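Local atomic coordinates of pectinesterase 1 (Solanum lycopersicum, PDB entry 1XG2), a protein that hydrolyses the methyl esters of pectin to release methanol and demethylated galacturonan, and may prepare fruit cell walls for softening. Residues Phe142-Tyr147 with Phe163-Leu168; Gln95-Gln100 with Asn123-Asp128. All coordinates share one frame; numbering follows the deposited sequence.

Both contacts join neighbouring coils of one parallel beta-helix, and both run through the bend from one parallel sheet into the next. In chain order the segments are 95-100, 123-128, 142-147 and 163-168, so contact 2 lies just before contact 1. The two meet directly: Y147 N lies 2.8 Å from C125 O and Y147 O lies 2.8 Å from I127 N, both probable hydrogen bonds. Contact 1 is buried, and an aromatic stack dominates its inner side. Contact 2 is only partly buried. Its inner side is aliphatic, and its exposed bend carries a paired salt bridge. Within the segments of contact 1 the arginine makes only weak side-chain hydrogen bonds.

Contact 1. Residues Phe142-Tyr147 with Phe163-Leu168; sequences FYRDSY and FQKCQL
Y143 lays one ring face over F163, with F163 CE2 3.5 Å above its plane near the rim. The rings stack offset, centroids 4.6 Å apart and planes at 21°. Each CG is anti to the carbonyl carbon, chi1 -67° in Y143 and -64° in F163, so the side chains run alongside each other. The backbones are paired in parallel, with Q164 N bonded to Y143 O at 2.8 Å. After a bend at D145 and K165, both in left-handed conformation, Q167 N bonds to S146 O at 2.9 Å. This is the coil-to-coil stacking of the right-handed parallel beta-helix of pectinesterases. On the other sheet face, Q164 OE1 lies at the edge of the F142 ring and takes a weak bond from R144 NH1. Q164 NE2 bonds to V312 O and Q198 OE1. K165 CG sits over the centre of the R144 guanidinium, 3.9 Å above its plane. R144 NH2 and K165 NZ are 4.0 Å apart; their like charges are probably offset by D145, bridged to R144, and D317, bridged to K165. Across the coils, S146 N donates to C166 SG at 3.6 Å; within its own coil S146 OG bonds to R144 O from above the carbonyl plane.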
ATOM      1  N   PHE A 142       5.398  -8.042  -2.159  1.00  7.76           N
ATOM      2  CA  PHE A 142       5.657  -8.808  -3.363  1.00  8.30           C
ATOM      3  C   PHE A 142       4.452  -9.692  -3.642  1.00  8.28           C
ATOM      4  O   PHE A 142       4.023 -10.472  -2.771  1.00  8.33           O
ATOM      5  CB  PHE A 142       6.905  -9.661  -3.167  1.00  8.18           C
ATOM      6  CG  PHE A 142       7.328 -10.439  -4.384  1.00  8.05           C
ATOM      7  CD1 PHE A 142       7.675  -9.801  -5.561  1.00  9.95           C
ATOM      8  CD2 PHE A 142       7.405 -11.828  -4.333  1.00  9.68           C
ATOM      9  CE1 PHE A 142       8.058 -10.544  -6.673  1.00 11.45           C
ATOM     10  CE2 PHE A 142       7.811 -12.570  -5.446  1.00  9.39           C
ATOM     11  CZ  PHE A 142       8.121 -11.932  -6.601  1.00  9.97           C
ATOM     12  N   TYR A 143       3.933  -9.567  -4.858  1.00  8.48           N
ATOM     13  CA  TYR A 143       2.834 -10.365  -5.368  1.00  9.06           C
ATOM     14  C   TYR A 143       3.356 -11.230  -6.506  1.00  9.48           C
ATOM     15  O   TYR A 143       3.971 -10.730  -7.434  1.00  9.80           O
ATOM     16  CB  TYR A 143       1.695  -9.474  -5.878  1.00  9.39           C
ATOM     17  CG  TYR A 143       1.029  -8.728  -4.756  1.00  8.13           C
ATOM     18  CD1 TYR A 143       1.650  -7.623  -4.158  1.00  9.26           C
ATOM     19  CD2 TYR A 143      -0.215  -9.109  -4.283  1.00  8.08           C
ATOM     20  CE1 TYR A 143       1.048  -6.932  -3.118  1.00  8.20           C
ATOM     21  CE2 TYR A 143      -0.825  -8.421  -3.224  1.00  8.26           C
ATOM     22  CZ  TYR A 143      -0.173  -7.351  -2.638  1.00  8.23           C
ATOM     23  OH  TYR A 143      -0.753  -6.674  -1.584  1.00  9.04           O
ATOM     24  N   ARG A 144       3.096 -12.524  -6.420  1.00  9.83           N
ATOM     25  CA  ARG A 144       3.634 -13.494  -7.357  1.00 10.18           C
ATOM     26  C   ARG A 144       2.573 -14.513  -7.734  1.00 10.19           C
ATOM     27  O   ARG A 144       1.863 -15.034  -6.871  1.00  9.65           O
ATOM     28  CB  ARG A 144       4.831 -14.189  -6.720  1.00 10.55           C
ATOM     29  CG  ARG A 144       5.480 -15.280  -7.548  1.00 11.68           C
ATOM     30  CD  ARG A 144       6.255 -14.793  -8.771  1.00 12.65           C
ATOM     31  NE  ARG A 144       6.639 -15.935  -9.600  1.00 12.68           N
ATOM     32  CZ  ARG A 144       7.733 -16.012 -10.352  1.00 13.13           C
ATOM     33  NH1 ARG A 144       8.590 -14.998 -10.446  1.00 12.36           N
ATOM     34  NH2 ARG A 144       7.965 -17.125 -11.038  1.00 13.82           N
ATOM     35  N   ASP A 145       2.508 -14.830  -9.029  1.00 11.05           N
ATOM     36  CA  ASP A 145       1.656 -15.897  -9.543  1.00 11.75           C
ATOM     37  C   ASP A 145       0.188 -15.748  -9.120  1.00 11.71           C
ATOM     38  O   ASP A 145      -0.496 -16.736  -8.877  1.00 11.63           O
ATOM     39  CB  ASP A 145       2.193 -17.258  -9.094  1.00 12.63           C
ATOM     40  CG  ASP A 145       3.513 -17.625  -9.761  1.00 15.34           C
ATOM     41  OD1 ASP A 145       4.152 -18.587  -9.287  1.00 19.43           O
ATOM     42  OD2 ASP A 145       3.986 -17.026 -10.747  1.00 16.64           O
ATOM     43  N   SER A 146      -0.286 -14.508  -9.025  1.00 11.52           N
ATOM     44  CA  SER A 146      -1.602 -14.247  -8.456  1.00 11.37           C
ATOM     45  C   SER A 146      -2.533 -13.646  -9.506  1.00 11.52           C
ATOM     46  O   SER A 146      -2.097 -13.168 -10.548  1.00 11.07           O
ATOM     47  CB  SER A 146      -1.475 -13.329  -7.231  1.00 11.93           C
ATOM     48  OG  SER A 146      -0.844 -14.003  -6.143  1.00 10.81           O
ATOM     49  N   TYR A 147      -3.829 -13.681  -9.204  1.00 11.03           N
ATOM     50  CA  TYR A 147      -4.856 -13.095 -10.032  1.00 11.66           C
ATOM     51  C   TYR A 147      -5.458 -11.956  -9.211  1.00 11.43           C
ATOM     52  O   TYR A 147      -5.845 -12.166  -8.077  1.00 10.99           O
ATOM     53  CB  TYR A 147      -5.880 -14.188 -10.327  1.00 12.34           C
ATOM     54  CG  TYR A 147      -7.005 -13.881 -11.262  1.00 15.98           C
ATOM     55  CD1 TYR A 147      -6.969 -14.299 -12.598  1.00 19.18           C
ATOM     56  CD2 TYR A 147      -8.164 -13.256 -10.792  1.00 18.74           C
ATOM     57  CE1 TYR A 147      -8.068 -14.052 -13.458  1.00 20.31           C
ATOM     58  CE2 TYR A 147      -9.255 -13.019 -11.625  1.00 20.94           C
ATOM     59  CZ  TYR A 147      -9.213 -13.407 -12.954  1.00 21.11           C
ATOM     60  OH  TYR A 147     -10.320 -13.135 -13.754  1.00 19.91           O
ATOM     61  N   PHE A 163       4.541  -6.509  -8.521  1.00 10.57           N
ATOM     62  CA  PHE A 163       3.706  -7.595  -9.029  1.00 10.89           C
ATOM     63  C   PHE A 163       4.502  -8.304 -10.106  1.00 11.50           C
ATOM     64  O   PHE A 163       4.964  -7.679 -11.064  1.00 12.21           O
ATOM     65  CB  PHE A 163       2.398  -7.062  -9.615  1.00 10.98           C
ATOM     66  CG  PHE A 163       1.518  -6.401  -8.607  1.00 11.41           C
ATOM     67  CD1 PHE A 163       1.725  -5.078  -8.256  1.00 11.38           C
ATOM     68  CD2 PHE A 163       0.477  -7.101  -8.000  1.00 12.47           C
ATOM     69  CE1 PHE A 163       0.934  -4.474  -7.302  1.00 10.40           C
ATOM     70  CE2 PHE A 163      -0.320  -6.499  -7.051  1.00 10.22           C
ATOM     71  CZ  PHE A 163      -0.099  -5.187  -6.709  1.00 11.38           C
ATOM     72  N   GLN A 164       4.681  -9.605  -9.943  1.00 11.64           N
ATOM     73  CA  GLN A 164       5.451 -10.385 -10.882  1.00 12.16           C
ATOM     74  C   GLN A 164       4.693 -11.631 -11.287  1.00 11.36           C
ATOM     75  O   GLN A 164       4.260 -12.384 -10.432  1.00 10.52           O
ATOM     76  CB  GLN A 164       6.773 -10.768 -10.235  1.00 12.36           C
ATOM     77  CG  GLN A 164       7.925 -10.782 -11.161  1.00 14.85           C
ATOM     78  CD  GLN A 164       9.221 -11.031 -10.427  1.00 13.92           C
ATOM     79  OE1 GLN A 164       9.405 -12.106  -9.860  1.00 13.02           O
ATOM     80  NE2 GLN A 164      10.107 -10.042 -10.413  1.00 12.88           N
ATOM     81  N   LYS A 165       4.554 -11.852 -12.593  1.00 11.58           N
ATOM     82  CA  LYS A 165       3.839 -13.017 -13.117  1.00 12.24           C
ATOM     83  C   LYS A 165       2.422 -13.153 -12.537  1.00 12.16           C
ATOM     84  O   LYS A 165       1.954 -14.247 -12.224  1.00 12.10           O
ATOM     85  CB  LYS A 165       4.658 -14.297 -12.909  1.00 13.43           C
ATOM     86  CG  LYS A 165       6.078 -14.202 -13.449  1.00 16.95           C
ATOM     87  CD  LYS A 165       6.305 -15.032 -14.683  1.00 22.84           C
ATOM     88  CE  LYS A 165       7.733 -14.841 -15.248  1.00 26.17           C
ATOM     89  NZ  LYS A 165       8.757 -15.799 -14.688  1.00 26.55           N
ATOM     90  N   CYS A 166       1.754 -12.013 -12.409  1.00 11.19           N
ATOM     91  CA  CYS A 166       0.351 -11.960 -12.026  1.00 11.50           C
ATOM     92  C   CYS A 166      -0.504 -11.675 -13.245  1.00 11.15           C
ATOM     93  O   CYS A 166      -0.038 -11.080 -14.206  1.00 11.21           O
ATOM     94  CB  CYS A 166       0.120 -10.856 -10.992  1.00 11.47           C
ATOM     95  SG  CYS A 166       0.969 -11.166  -9.418  1.00 12.60           S
ATOM     96  N   GLN A 167      -1.764 -12.088 -13.184  1.00 11.17           N
ATOM     97  CA  GLN A 167      -2.751 -11.695 -14.172  1.00 11.13           C
ATOM     98  C   GLN A 167      -3.613 -10.605 -13.531  1.00 10.67           C
ATOM     99  O   GLN A 167      -4.277 -10.838 -12.525  1.00 10.26           O
ATOM    100  CB  GLN A 167      -3.575 -12.913 -14.597  1.00 11.63           C
ATOM    101  CG  GLN A 167      -2.699 -14.043 -15.112  1.00 14.02           C
ATOM    102  CD  GLN A 167      -3.443 -15.081 -15.943  1.00 17.27           C
ATOM    103  OE1 GLN A 167      -3.720 -14.861 -17.131  1.00 19.93           O
ATOM    104  NE2 GLN A 167      -3.739 -16.223 -15.333  1.00 18.03           N
ATOM    105  N   LEU A 168      -3.528  -9.409 -14.097  1.00 10.71           N
ATOM    106  CA  LEU A 168      -4.277  -8.245 -13.652  1.00 11.03           C
ATOM    107  C   LEU A 168      -5.421  -8.084 -14.644  1.00 11.76           C
ATOM    108  O   LEU A 168      -5.213  -7.748 -15.810  1.00 12.40           O
ATOM    109  CB  LEU A 168      -3.381  -7.014 -13.604  1.00 10.46           C
ATOM    110  CG  LEU A 168      -2.052  -7.233 -12.863  1.00  9.97           C
ATOM    111  CD1 LEU A 168      -1.251  -5.961 -12.827  1.00 11.16           C
ATOM    112  CD2 LEU A 168      -2.289  -7.741 -11.485  1.00 10.05           C
TER

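Contact 2. Residues Gln95-Gln100 with Asn123-Asp128; sequences QDICIQ and NRCRID
The ionic part is the pair D96 and R124. R124 grips the carboxylate side-on, with NE 2.9 Å from D96 OD1 and NH2 2.9 Å from D96 OD2. Both oxygens use their syn lone pairs, and both lie close to the guanidinium plane; the two groups are turned by 28°. A bend at chi3 of R124 (-57°) brings the guanidinium alongside D96. An alanine in place of D96 would remove both bonds and is likely to let the R124 head group swing loose. Sulfur makes a second kind of contact. C98 SG lies over one face of the R126 guanidinium, near its rim and 3.2 Å above its plane, while R126 NH2 bonds to M62 O. C98 and C125 form no disulfide here. C125 SG packs on I97 CG2 at 3.8 Å. The apolar part faces into the beta-helix: I127 CD1 lies 4.1 Å from I99 CG1, the side chains pointing the same way. Four backbone bonds join the coils: D96 N to N123 O, R126 N to I97 O at 3.0 Å, I99 N to R126 O, and D128 N to I99 O. Strands 98-100 and 126-128 run at 9° to each other. The chemistry thus differs between inner side and bend: apolar side chains line the inside, backbone bonds set the register, and D96-R124 adds an ionic tie at the partly exposed bend.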
ATOM      1  N   GLN A  95      -1.248 -17.229   0.734  1.00 11.65           N
ATOM      2  CA  GLN A  95      -1.018 -18.195  -0.337  1.00 11.38           C
ATOM      3  C   GLN A  95      -2.187 -19.138  -0.563  1.00 11.64           C
ATOM      4  O   GLN A  95      -2.873 -19.529   0.385  1.00 11.47           O
ATOM      5  CB  GLN A  95       0.246 -19.010  -0.040  1.00 11.90           C
ATOM      6  CG  GLN A  95       0.720 -19.907  -1.182  1.00 11.85           C
ATOM      7  CD  GLN A  95       1.928 -20.706  -0.783  1.00 15.56           C
ATOM      8  OE1 GLN A  95       1.821 -21.910  -0.482  1.00 20.24           O
ATOM      9  NE2 GLN A  95       3.078 -20.044  -0.730  1.00 11.71           N
ATOM     10  N   ASP A  96      -2.380 -19.494  -1.836  1.00 11.87           N
ATOM     11  CA  ASP A  96      -3.354 -20.501  -2.280  1.00 11.83           C
ATOM     12  C   ASP A  96      -4.749 -20.259  -1.741  1.00 11.45           C
ATOM     13  O   ASP A  96      -5.377 -21.156  -1.192  1.00 11.43           O
ATOM     14  CB  ASP A  96      -2.880 -21.911  -1.901  1.00 11.93           C
ATOM     15  CG  ASP A  96      -1.656 -22.329  -2.659  1.00 12.54           C
ATOM     16  OD1 ASP A  96      -1.591 -22.071  -3.885  1.00 13.31           O
ATOM     17  OD2 ASP A  96      -0.703 -22.906  -2.100  1.00 13.12           O
ATOM     18  N   ILE A  97      -5.220 -19.031  -1.889  1.00 11.42           N
ATOM     19  CA  ILE A  97      -6.463 -18.618  -1.240  1.00 10.91           C
ATOM     20  C   ILE A  97      -7.063 -17.465  -2.030  1.00 10.42           C
ATOM     21  O   ILE A  97      -6.359 -16.754  -2.732  1.00  9.43           O
ATOM     22  CB  ILE A  97      -6.192 -18.238   0.240  1.00 10.99           C
ATOM     23  CG1 ILE A  97      -7.502 -18.164   1.040  1.00 10.97           C
ATOM     24  CG2 ILE A  97      -5.419 -16.917   0.340  1.00 11.95           C
ATOM     25  CD1 ILE A  97      -7.291 -18.124   2.522  1.00 12.13           C
ATOM     26  N   CYS A  98      -8.372 -17.302  -1.925  1.00 10.77           N
ATOM     27  CA  CYS A  98      -9.080 -16.175  -2.538  1.00 10.53           C
ATOM     28  C   CYS A  98      -9.532 -15.227  -1.430  1.00 10.31           C
ATOM     29  O   CYS A  98     -10.032 -15.675  -0.419  1.00 10.90           O
ATOM     30  CB  CYS A  98     -10.314 -16.671  -3.313  1.00 10.89           C
ATOM     31  SG  CYS A  98     -11.371 -15.314  -3.897  1.00 13.51           S
ATOM     32  N   ILE A  99      -9.305 -13.929  -1.611  1.00  9.58           N
ATOM     33  CA  ILE A  99      -9.892 -12.901  -0.770  1.00  9.50           C
ATOM     34  C   ILE A  99     -10.818 -12.115  -1.669  1.00  9.63           C
ATOM     35  O   ILE A  99     -10.412 -11.644  -2.713  1.00  9.35           O
ATOM     36  CB  ILE A  99      -8.831 -11.957  -0.166  1.00  8.71           C
ATOM     37  CG1 ILE A  99      -7.687 -12.742   0.518  1.00  9.01           C
ATOM     38  CG2 ILE A  99      -9.484 -11.004   0.844  1.00  8.70           C
ATOM     39  CD1 ILE A  99      -8.120 -13.719   1.573  1.00  9.33           C
ATOM     40  N   GLN A 100     -12.068 -11.971  -1.258  1.00 10.87           N
ATOM     41  CA  GLN A 100     -13.033 -11.277  -2.080  1.00 11.44           C
ATOM     42  C   GLN A 100     -13.921 -10.334  -1.294  1.00 11.17           C
ATOM     43  O   GLN A 100     -14.183 -10.529  -0.096  1.00 10.59           O
ATOM     44  CB  GLN A 100     -13.882 -12.261  -2.879  1.00 11.97           C
ATOM     45  CG  GLN A 100     -14.703 -13.200  -2.072  1.00 14.08           C
ATOM     46  CD  GLN A 100     -15.822 -13.882  -2.914  1.00 18.31           C
ATOM     47  OE1 GLN A 100     -16.844 -14.279  -2.371  1.00 18.44           O
ATOM     48  NE2 GLN A 100     -15.596 -14.033  -4.211  1.00 18.46           N
ATOM     49  N   ASN A 123       1.215 -15.007  -2.689  1.00  9.93           N
ATOM     50  CA  ASN A 123       1.630 -16.031  -3.629  1.00  9.90           C
ATOM     51  C   ASN A 123       0.452 -16.919  -4.022  1.00  9.48           C
ATOM     52  O   ASN A 123      -0.178 -17.511  -3.168  1.00  8.80           O
ATOM     53  CB  ASN A 123       2.696 -16.889  -2.953  1.00 10.36           C
ATOM     54  CG  ASN A 123       3.364 -17.880  -3.904  1.00 11.57           C
ATOM     55  OD1 ASN A 123       3.767 -18.974  -3.514  1.00 10.67           O
ATOM     56  ND2 ASN A 123       3.446 -17.498  -5.175  1.00 13.93           N
ATOM     57  N   ARG A 124       0.177 -17.008  -5.312  1.00  9.72           N
ATOM     58  CA  ARG A 124      -0.864 -17.880  -5.843  1.00 10.70           C
ATOM     59  C   ARG A 124      -2.216 -17.586  -5.184  1.00 10.97           C
ATOM     60  O   ARG A 124      -2.901 -18.500  -4.727  1.00 11.47           O
ATOM     61  CB  ARG A 124      -0.491 -19.352  -5.653  1.00 10.87           C
ATOM     62  CG  ARG A 124       0.770 -19.770  -6.413  1.00 11.46           C
ATOM     63  CD  ARG A 124       0.939 -21.282  -6.522  1.00 13.22           C
ATOM     64  NE  ARG A 124       0.956 -21.944  -5.224  1.00 14.73           N
ATOM     65  CZ  ARG A 124       2.053 -22.296  -4.547  1.00 15.35           C
ATOM     66  NH1 ARG A 124       3.271 -22.080  -5.027  1.00 14.70           N
ATOM     67  NH2 ARG A 124       1.926 -22.898  -3.379  1.00 15.96           N
ATOM     68  N   CYS A 125      -2.564 -16.301  -5.109  1.00 11.15           N
ATOM     69  CA  CYS A 125      -3.838 -15.867  -4.547  1.00 10.89           C
ATOM     70  C   CYS A 125      -4.716 -15.276  -5.619  1.00 10.74           C
ATOM     71  O   CYS A 125      -4.216 -14.823  -6.632  1.00 11.21           O
ATOM     72  CB  CYS A 125      -3.596 -14.819  -3.465  1.00 11.04           C
ATOM     73  SG  CYS A 125      -2.838 -15.533  -2.006  1.00 11.49           S
ATOM     74  N   ARG A 126      -6.026 -15.253  -5.363  1.00 10.51           N
ATOM     75  CA  ARG A 126      -6.999 -14.613  -6.231  1.00 10.77           C
ATOM     76  C   ARG A 126      -7.650 -13.496  -5.399  1.00 10.30           C
ATOM     77  O   ARG A 126      -8.260 -13.777  -4.394  1.00 10.56           O
ATOM     78  CB  ARG A 126      -8.051 -15.641  -6.672  1.00 10.75           C
ATOM     79  CG  ARG A 126      -9.012 -15.146  -7.749  1.00 14.05           C
ATOM     80  CD  ARG A 126      -9.836 -16.261  -8.433  1.00 15.15           C
ATOM     81  NE  ARG A 126     -10.427 -17.157  -7.440  1.00 16.88           N
ATOM     82  CZ  ARG A 126     -11.619 -17.012  -6.892  1.00 15.30           C
ATOM     83  NH1 ARG A 126     -12.416 -16.003  -7.238  1.00 17.56           N
ATOM     84  NH2 ARG A 126     -12.025 -17.886  -5.992  1.00 16.20           N
ATOM     85  N   ILE A 127      -7.488 -12.242  -5.804  1.00 10.26           N
ATOM     86  CA  ILE A 127      -8.052 -11.107  -5.077  1.00 10.23           C
ATOM     87  C   ILE A 127      -9.122 -10.518  -5.965  1.00 10.28           C
ATOM     88  O   ILE A 127      -8.837 -10.075  -7.049  1.00 10.97           O
ATOM     89  CB  ILE A 127      -6.956 -10.078  -4.736  1.00 10.53           C
ATOM     90  CG1 ILE A 127      -5.683 -10.772  -4.188  1.00 11.15           C
ATOM     91  CG2 ILE A 127      -7.478  -9.058  -3.761  1.00  9.30           C
ATOM     92  CD1 ILE A 127      -5.860 -11.582  -2.925  1.00 13.08           C
ATOM     93  N   ASP A 128     -10.364 -10.506  -5.487  1.00 10.91           N
ATOM     94  CA  ASP A 128     -11.535 -10.308  -6.340  1.00 11.49           C
ATOM     95  C   ASP A 128     -12.479  -9.274  -5.723  1.00 10.49           C
ATOM     96  O   ASP A 128     -12.981  -9.474  -4.634  1.00 10.01           O
ATOM     97  CB  ASP A 128     -12.243 -11.664  -6.520  1.00 12.46           C
ATOM     98  CG  ASP A 128     -13.625 -11.550  -7.165  1.00 16.87           C
ATOM     99  OD1 ASP A 128     -14.221 -12.606  -7.474  1.00 22.96           O
ATOM    100  OD2 ASP A 128     -14.212 -10.478  -7.384  1.00 17.97           O
TER